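Local coordinates for putative DNA-binding protein (Ralstonia eutropha, PDB 3HWU) that is of unknown function but may bind DNA, and forms a trimer of subunits built on a Plants and Prokaryotes Conserved (PCC, DUF296) domain, at residues Gly6-Thr11 with Arg34-Pro39; Gln27-Leu32 with Pro88-His93. All blocks are in the same frame, centred on the assembly; numbering follows the deposited sequence.

Both contacts use helix 25-35 of the trimeric PCC-domain subunit, and their centres lie about 12 Å apart. Interaction 1, at the surface, joins the C-terminal end of the helix to the outermost strand 8-11 through hydroxyl, carboxylate and water; interaction 2, about 5 Å from the centre of the chain, packs the middle of the helix on strand 87-97. They touch directly: L32 CD1 lies 3.7 Å from Y8 CD2, and R34 NH1 lies 3.5 Å from P88 CG. H91 and H93, on the strand of interaction 2, could with H107 form a metal site, though no metal is present there.

Interaction 1 (Gly6-Thr11 with Arg34-Pro39)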
ATOM      1  N   GLY A   6      10.464  21.525   7.636  1.00 20.24           N
ATOM      2  CA  GLY A   6       9.028  21.532   7.454  1.00 19.96           C
ATOM      3  C   GLY A   6       8.432  20.412   6.609  1.00 17.57           C
ATOM      4  O   GLY A   6       7.251  20.460   6.251  1.00 18.83           O
ATOM      5  N   LYS A   7       9.244  19.428   6.253  1.00 14.75           N
ATOM      6  CA  LYS A   7       8.791  18.392   5.327  1.00 13.27           C
ATOM      7  C   LYS A   7       8.492  17.069   6.047  1.00 13.13           C
ATOM      8  O   LYS A   7       8.004  16.150   5.401  1.00 12.16           O
ATOM      9  CB  LYS A   7       9.825  18.104   4.229  1.00 14.57           C
ATOM     10  CG  LYS A   7      10.262  19.281   3.343  1.00 18.34           C
ATOM     11  CD  LYS A   7       9.201  19.717   2.390  1.00 19.63           C
ATOM     12  CE  LYS A   7       9.644  20.856   1.442  1.00 17.50           C
ATOM     13  NZ  LYS A   7      10.477  20.474   0.312  1.00 18.88           N
ATOM     14  N   TYR A   8       8.764  16.951   7.338  1.00 11.81           N
ATOM     15  CA  TYR A   8       8.397  15.740   8.045  1.00 11.95           C
ATOM     16  C   TYR A   8       8.150  16.010   9.518  1.00 11.83           C
ATOM     17  O   TYR A   8       8.555  17.059  10.071  1.00 13.10           O
ATOM     18  CB  TYR A   8       9.449  14.642   7.843  1.00 11.93           C
ATOM     19  CG  TYR A   8      10.803  14.893   8.465  1.00 13.51           C
ATOM     20  CD1 TYR A   8      11.745  15.627   7.807  1.00 15.48           C
ATOM     21  CD2 TYR A   8      11.139  14.333   9.688  1.00 15.13           C
ATOM     22  CE1 TYR A   8      12.998  15.825   8.362  1.00 17.77           C
ATOM     23  CE2 TYR A   8      12.396  14.527  10.246  1.00 17.33           C
ATOM     24  CZ  TYR A   8      13.304  15.267   9.586  1.00 17.53           C
ATOM     25  OH  TYR A   8      14.550  15.445  10.149  1.00 19.80           O
HETATM   26  N   MSE A   9       7.512  15.040  10.154  1.00 11.14           N
HETATM   27  CA  MSE A   9       7.282  15.017  11.598  1.00 11.91           C
HETATM   28  C   MSE A   9       7.568  13.623  12.140  1.00 11.30           C
HETATM   29  O   MSE A   9       7.355  12.621  11.459  1.00 11.28           O
HETATM   30  CB  MSE A   9       5.861  15.464  11.982  1.00 14.67           C
HETATM   31  CG  MSE A   9       4.760  14.467  11.798  1.00 16.46           C
HETATM   32 SE   MSE A   9       3.019  15.243  12.246  0.75 13.76          SE
HETATM   33  CE  MSE A   9       2.200  13.534  12.304  1.00 13.30           C
ATOM     34  N   LYS A  10       8.055  13.571  13.364  1.00 12.20           N
ATOM     35  CA  LYS A  10       8.233  12.303  14.071  1.00 12.28           C
ATOM     36  C   LYS A  10       6.884  11.769  14.520  1.00 11.93           C
ATOM     37  O   LYS A  10       6.076  12.521  15.088  1.00 13.55           O
ATOM     38  CB  LYS A  10       9.199  12.480  15.278  1.00 13.99           C
ATOM     39  CG  LYS A  10       9.690  11.151  15.897  1.00 15.33           C
ATOM     40  CD  LYS A  10      10.384  11.261  17.243  1.00 20.71           C
ATOM     41  CE  LYS A  10      10.556   9.822  17.908  1.00 24.06           C
ATOM     42  NZ  LYS A  10       9.322   8.812  17.982  1.00 26.90           N
ATOM     43  N   THR A  11       6.681  10.473  14.276  1.00 10.99           N
ATOM     44  CA  THR A  11       5.486   9.763  14.731  1.00 11.25           C
ATOM     45  C   THR A  11       5.907   8.652  15.702  1.00 11.00           C
ATOM     46  O   THR A  11       7.084   8.280  15.756  1.00 12.12           O
ATOM     47  CB  THR A  11       4.721   9.160  13.564  1.00  9.87           C
ATOM     48  OG1 THR A  11       5.560   8.176  12.969  1.00 11.47           O
ATOM     49  CG2 THR A  11       4.340  10.237  12.528  1.00 10.89           C
ATOM     50  N   ARG A  34      19.668   9.931   5.850  0.50 12.86           N
ATOM     51  CA  ARG A  34      20.915  10.506   6.315  0.50 14.83           C
ATOM     52  C   ARG A  34      20.734  11.462   7.503  0.50 14.69           C
ATOM     53  O   ARG A  34      21.545  11.403   8.440  0.50 15.59           O
ATOM     54  CB  ARG A  34      21.644  11.210   5.166  0.50 14.79           C
ATOM     55  CG  ARG A  34      22.265  10.354   4.093  0.50 16.89           C
ATOM     56  CD  ARG A  34      23.163  11.229   3.190  0.50 17.82           C
ATOM     57  NE  ARG A  34      22.348  12.166   2.427  0.50 19.05           N
ATOM     58  CZ  ARG A  34      21.818  11.885   1.248  0.50 20.71           C
ATOM     59  NH1 ARG A  34      22.078  10.716   0.673  0.50 23.08           N
ATOM     60  NH2 ARG A  34      21.049  12.769   0.628  0.50 18.96           N
ATOM     61  N   ASP A  35      19.709  12.328   7.499  1.00 14.46           N
ATOM     62  CA  ASP A  35      19.488  13.324   8.557  1.00 15.53           C
ATOM     63  C   ASP A  35      19.029  12.710   9.858  1.00 16.54           C
ATOM     64  O   ASP A  35      19.391  13.168  10.944  1.00 17.18           O
ATOM     65  CB  ASP A  35      18.464  14.411   8.175  1.00 16.81           C
ATOM     66  CG  ASP A  35      18.963  15.384   7.130  1.00 18.80           C
ATOM     67  OD1 ASP A  35      20.144  15.309   6.726  1.00 20.49           O
ATOM     68  OD2 ASP A  35      18.110  16.229   6.712  1.00 22.10           O
ATOM     69  N   GLU A  36      18.228  11.655   9.759  1.00 15.69           N
ATOM     70  CA  GLU A  36      17.678  11.012  10.932  1.00 15.41           C
ATOM     71  C   GLU A  36      18.407   9.682  11.219  1.00 13.10           C
ATOM     72  O   GLU A  36      17.990   8.954  12.140  1.00 16.76           O
ATOM     73  CB  GLU A  36      16.163  10.778  10.770  1.00 16.11           C
ATOM     74  CG  GLU A  36      15.332  12.050  10.803  1.00 18.22           C
ATOM     75  CD  GLU A  36      15.278  12.750  12.158  1.00 20.43           C
ATOM     76  OE1 GLU A  36      15.355  12.060  13.200  1.00 26.77           O
ATOM     77  OE2 GLU A  36      15.110  13.994  12.177  1.00 23.49           O
ATOM     78  N   HIS A  37      19.458   9.359  10.472  1.00 14.30           N
ATOM     79  CA  HIS A  37      20.259   8.132  10.706  1.00 14.99           C
ATOM     80  C   HIS A  37      19.346   6.911  10.815  1.00 13.86           C
ATOM     81  O   HIS A  37      19.462   6.093  11.715  1.00 14.31           O
ATOM     82  CB  HIS A  37      21.139   8.308  11.960  1.00 16.73           C
ATOM     83  CG  HIS A  37      21.782   9.659  12.032  1.00 19.01           C
ATOM     84  ND1 HIS A  37      21.268  10.708  12.778  1.00 20.54           N
ATOM     85  CD2 HIS A  37      22.807  10.169  11.320  1.00 21.24           C
ATOM     86  CE1 HIS A  37      21.991  11.790  12.558  1.00 22.48           C
ATOM     87  NE2 HIS A  37      22.938  11.487  11.679  1.00 22.22           N
ATOM     88  N   ILE A  38      18.414   6.790   9.889  1.00 12.06           N
ATOM     89  CA  ILE A  38      17.465   5.686   9.899  1.00 10.52           C
ATOM     90  C   ILE A  38      18.199   4.379   9.737  1.00  9.38           C
ATOM     91  O   ILE A  38      18.888   4.181   8.716  1.00 10.59           O
ATOM     92  CB  ILE A  38      16.401   5.874   8.770  1.00 10.73           C
ATOM     93  CG1 ILE A  38      15.518   7.059   9.130  1.00 12.06           C
ATOM     94  CG2 ILE A  38      15.577   4.587   8.610  1.00 11.10           C
ATOM     95  CD1 ILE A  38      14.429   7.450   8.088  1.00 12.62           C
ATOM     96  N   PRO A  39      18.049   3.440  10.703  1.00  9.20           N
ATOM     97  CA  PRO A  39      18.764   2.158  10.502  1.00  8.75           C
ATOM     98  C   PRO A  39      18.211   1.352   9.311  1.00  8.60           C
ATOM     99  O   PRO A  39      18.950   0.867   8.470  1.00  9.11           O
ATOM    100  CB  PRO A  39      18.632   1.461  11.855  1.00  9.01           C
ATOM    101  CG  PRO A  39      18.380   2.607  12.845  1.00  8.60           C
ATOM    102  CD  PRO A  39      17.481   3.529  12.056  1.00  9.17           C
TER
HETATM  103  O   HOH W   1      16.301  17.226   8.740  1.00 27.42           O
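Strand 8-11, an outermost strand of the antiparallel PCC-domain sheet, presents Y8 to the C-terminal end of helix 25-35 and the residue that follows it. G6, two residues before the strand, has a positive phi, which suits glycine. At the other segment, H37 is the first residue past the helix to leave helical geometry; its positive phi turns the chain into the loop that leads through I38 and P39 to strand 40-49. The backbones stay apart, and side chains make the contact.

Y8 and E36 reach for each other from opposite directions. The tyrosine ring spans the gap as a rigid spacer with a polar end, its CG set between backbone N and carbonyl carbon (chi1 67°). Its hydroxyl donates to E36 OE2 at 2.6 Å from OH, a short bond that uses the anti lone pair of the carboxylate oxygen. That oxygen sits at the ring edge, in the ring plane, although the carboxylate itself is turned 76° from the ring. In E36, with CG beside the backbone N, the bend at chi2 (-69°) turns the carboxylate to the hydroxyl. Its other oxygen, OE1, has a weak hydrogen bond with Y15.

The tyrosine thus combines two roles: its side chain packs on M17, while its hydroxyl is gripped twice, donating to E36 and accepting from a water shared with D35. The D35 carboxylate is itself steadied by Q31, which holds OD1, and OD2 accepts from that water. The water lies 2.9 Å from D35 OD2 and 2.9 Å from Y8 OH, in the plane of the tyrosine ring.

Interaction 2 (Gln27-Leu32 with Pro88-His93); sequences QNLEQL and PSIHAH
I90 and P88 pack against L29 and E30 by van der Waals contact, joining strand 88-93 to helix segment 27-32; the axes of these two segments come within 8.3 Å, with their directions 135° apart. I90 points toward the helix, and its CG1 branch does the touching: CG1 lies 3.6 Å from E30 CG, while CD1 rests 4.0 Å from L29 CB, an apolar pair. With CG1 beside the backbone N (chi1 -53°), this longer branch of isoleucine reaches the helix backbone as well as both side chains. P88 adds a compact ring at the closest pair of CA atoms, its own and that of E30, 5.5 Å apart. The proline CG lies against the helix carbonyl oxygen, 3.5 Å from E30 O, and its ring crosses the E30 side chain at about a right angle.

Polar contacts are mediated by water. E30 suits this border because its methylenes pack on P88 and I90, while the extended chain carries the carboxylate beyond them. One water donates to E30 OE2 at 2.7 Å and accepts from I90 N at 2.9 Å, with a weak, longer bond to P88 O. The glutamate is thereby tied to the strand backbone.

In the fold, F43 of strand 40-49 touches both L29 and I90, and L26 of the helix extends the apolar layer to I90 and A92. Beside them, I81 and W83 of strand 72-84 pack on I90 and P88, seating helix 25-35 against neighbouring strands of the antiparallel sheet.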
ATOM      1  N   GLN A  27      15.105  11.078  -3.637  1.00 10.15           N
ATOM      2  CA  GLN A  27      16.206  11.857  -3.058  1.00 10.80           C
ATOM      3  C   GLN A  27      15.830  12.434  -1.692  1.00 10.47           C
ATOM      4  O   GLN A  27      16.661  12.453  -0.776  1.00 11.21           O
ATOM      5  CB  GLN A  27      16.641  12.967  -4.036  1.00 11.01           C
ATOM      6  CG  GLN A  27      17.289  12.443  -5.301  1.00 15.76           C
ATOM      7  CD  GLN A  27      17.641  13.506  -6.326  1.00 17.65           C
ATOM      8  OE1 GLN A  27      17.440  14.725  -6.111  1.00 21.65           O
ATOM      9  NE2 GLN A  27      18.168  13.051  -7.447  1.00 23.33           N
ATOM     10  N   ASN A  28      14.596  12.877  -1.517  1.00  9.80           N
ATOM     11  CA  ASN A  28      14.198  13.371  -0.199  1.00  9.87           C
ATOM     12  C   ASN A  28      14.158  12.227   0.834  1.00 10.20           C
ATOM     13  O   ASN A  28      14.472  12.445   1.995  1.00 10.61           O
ATOM     14  CB  ASN A  28      12.856  14.101  -0.282  1.00 11.45           C
ATOM     15  CG  ASN A  28      13.008  15.576  -0.579  1.00 12.03           C
ATOM     16  OD1 ASN A  28      13.136  16.362   0.373  1.00 16.10           O
ATOM     17  ND2 ASN A  28      12.982  15.965  -1.823  1.00 12.95           N
ATOM     18  N   LEU A  29      13.774  11.025   0.423  1.00 10.03           N
ATOM     19  CA  LEU A  29      13.849   9.862   1.328  1.00  9.51           C
ATOM     20  C   LEU A  29      15.299   9.496   1.690  1.00 10.22           C
ATOM     21  O   LEU A  29      15.591   9.146   2.839  1.00 10.50           O
ATOM     22  CB  LEU A  29      13.136   8.666   0.703  1.00  9.94           C
ATOM     23  CG  LEU A  29      11.604   8.752   0.789  1.00  9.72           C
ATOM     24  CD1 LEU A  29      10.965   7.773  -0.217  1.00 11.20           C
ATOM     25  CD2 LEU A  29      11.108   8.493   2.235  1.00 12.38           C
ATOM     26  N   GLU A  30      16.197   9.577   0.708  1.00  9.61           N
ATOM     27  CA  GLU A  30      17.622   9.435   0.994  1.00 10.84           C
ATOM     28  C   GLU A  30      18.086  10.455   2.012  1.00 10.52           C
ATOM     29  O   GLU A  30      18.837  10.120   2.947  1.00 11.08           O
ATOM     30  CB  GLU A  30      18.438   9.589  -0.280  1.00 11.09           C
ATOM     31  CG  GLU A  30      18.232   8.456  -1.295  1.00 13.14           C
ATOM     32  CD  GLU A  30      18.778   8.718  -2.710  1.00 15.74           C
ATOM     33  OE1 GLU A  30      19.201   9.845  -3.010  1.00 17.63           O
ATOM     34  OE2 GLU A  30      18.720   7.756  -3.517  1.00 21.23           O
ATOM     35  N   GLN A  31      17.678  11.718   1.829  1.00 10.22           N
ATOM     36  CA  GLN A  31      18.079  12.743   2.782  1.00 11.94           C
ATOM     37  C   GLN A  31      17.491  12.514   4.189  1.00 10.90           C
ATOM     38  O   GLN A  31      18.161  12.790   5.198  1.00 12.69           O
ATOM     39  CB  GLN A  31      17.693  14.133   2.245  1.00 13.32           C
ATOM     40  CG  GLN A  31      18.342  15.252   3.066  1.00 14.80           C
ATOM     41  CD  GLN A  31      19.834  15.257   2.917  1.00 18.99           C
ATOM     42  OE1 GLN A  31      20.362  15.033   1.812  1.00 21.33           O
ATOM     43  NE2 GLN A  31      20.544  15.470   4.028  1.00 20.79           N
ATOM     44  N   LEU A  32      16.236  12.066   4.281  1.00 10.82           N
ATOM     45  CA  LEU A  32      15.682  11.728   5.576  1.00 10.74           C
ATOM     46  C   LEU A  32      16.522  10.616   6.251  1.00 11.18           C
ATOM     47  O   LEU A  32      16.803  10.662   7.459  1.00 11.98           O
ATOM     48  CB  LEU A  32      14.230  11.258   5.408  1.00 10.94           C
ATOM     49  CG  LEU A  32      13.505  10.873   6.705  1.00 11.54           C
ATOM     50  CD1 LEU A  32      13.128  12.049   7.543  1.00 14.23           C
ATOM     51  CD2 LEU A  32      12.232  10.051   6.370  1.00 13.26           C
ATOM     52  N   PRO A  88      22.444   5.770   1.472  1.00 12.20           N
ATOM     53  CA  PRO A  88      21.083   5.252   1.515  1.00 11.95           C
ATOM     54  C   PRO A  88      20.714   4.558   0.229  1.00 12.65           C
ATOM     55  O   PRO A  88      21.079   5.013  -0.853  1.00 14.97           O
ATOM     56  CB  PRO A  88      20.217   6.491   1.749  1.00 13.49           C
ATOM     57  CG  PRO A  88      21.097   7.585   1.963  1.00 16.94           C
ATOM     58  CD  PRO A  88      22.493   7.219   1.604  1.00 12.52           C
ATOM     59  N   SER A  89      19.956   3.487   0.370  1.00 11.43           N
ATOM     60  CA  SER A  89      19.543   2.638  -0.738  1.00 11.71           C
ATOM     61  C   SER A  89      18.050   2.429  -0.662  1.00 11.52           C
ATOM     62  O   SER A  89      17.552   1.676   0.182  1.00 12.27           O
ATOM     63  CB  SER A  89      20.265   1.302  -0.681  1.00 12.74           C
ATOM     64  OG  SER A  89      19.862   0.439  -1.719  1.00 15.74           O
ATOM     65  N   ILE A  90      17.323   3.247  -1.439  1.00 12.46           N
ATOM     66  CA  ILE A  90      15.854   3.242  -1.417  1.00 12.49           C
ATOM     67  C   ILE A  90      15.390   2.233  -2.472  1.00 12.79           C
ATOM     68  O   ILE A  90      15.837   2.231  -3.623  1.00 16.53           O
ATOM     69  CB  ILE A  90      15.272   4.652  -1.721  1.00 14.34           C
ATOM     70  CG1 ILE A  90      15.832   5.754  -0.844  1.00 14.94           C
ATOM     71  CG2 ILE A  90      13.763   4.683  -1.601  1.00 15.22           C
ATOM     72  CD1 ILE A  90      15.712   5.545   0.635  1.00 16.99           C
ATOM     73  N   HIS A  91      14.448   1.384  -2.112  1.00 11.34           N
ATOM     74  CA  HIS A  91      13.836   0.411  -2.999  1.00 11.12           C
ATOM     75  C   HIS A  91      12.365   0.729  -2.987  1.00  9.87           C
ATOM     76  O   HIS A  91      11.692   0.561  -1.961  1.00 11.63           O
ATOM     77  CB  HIS A  91      14.060  -1.009  -2.494  1.00 12.27           C
ATOM     78  CG  HIS A  91      13.500  -2.053  -3.375  1.00 12.52           C
ATOM     79  ND1 HIS A  91      13.287  -3.355  -2.967  1.00 14.24           N
ATOM     80  CD2 HIS A  91      13.107  -1.988  -4.667  1.00 15.70           C
ATOM     81  CE1 HIS A  91      12.821  -4.049  -3.991  1.00 17.38           C
ATOM     82  NE2 HIS A  91      12.706  -3.241  -5.035  1.00 15.79           N
ATOM     83  N   ALA A  92      11.843   1.243  -4.094  1.00  9.41           N
ATOM     84  CA  ALA A  92      10.473   1.694  -4.121  1.00  9.29           C
ATOM     85  C   ALA A  92       9.788   1.222  -5.414  1.00  9.07           C
ATOM     86  O   ALA A  92      10.375   1.272  -6.497  1.00  8.65           O
ATOM     87  CB  ALA A  92      10.378   3.242  -4.024  1.00 11.67           C
ATOM     88  N   HIS A  93       8.517   0.869  -5.274  1.00  8.78           N
ATOM     89  CA  HIS A  93       7.628   0.600  -6.397  1.00  8.08           C
ATOM     90  C   HIS A  93       6.471   1.599  -6.324  1.00  8.47           C
ATOM     91  O   HIS A  93       6.112   2.100  -5.244  1.00  8.87           O
ATOM     92  CB  HIS A  93       7.083  -0.834  -6.365  1.00 10.01           C
ATOM     93  CG  HIS A  93       8.108  -1.902  -6.604  1.00  9.99           C
ATOM     94  ND1 HIS A  93       7.752  -3.218  -6.769  1.00 14.95           N
ATOM     95  CD2 HIS A  93       9.454  -1.873  -6.718  1.00 11.50           C
ATOM     96  CE1 HIS A  93       8.828  -3.927  -7.044  1.00 13.93           C
ATOM     97  NE2 HIS A  93       9.873  -3.134  -7.043  1.00 11.52           N
TER
HETATM   98  O   HOH W   2      18.617   5.046  -3.232  1.00 18.42           O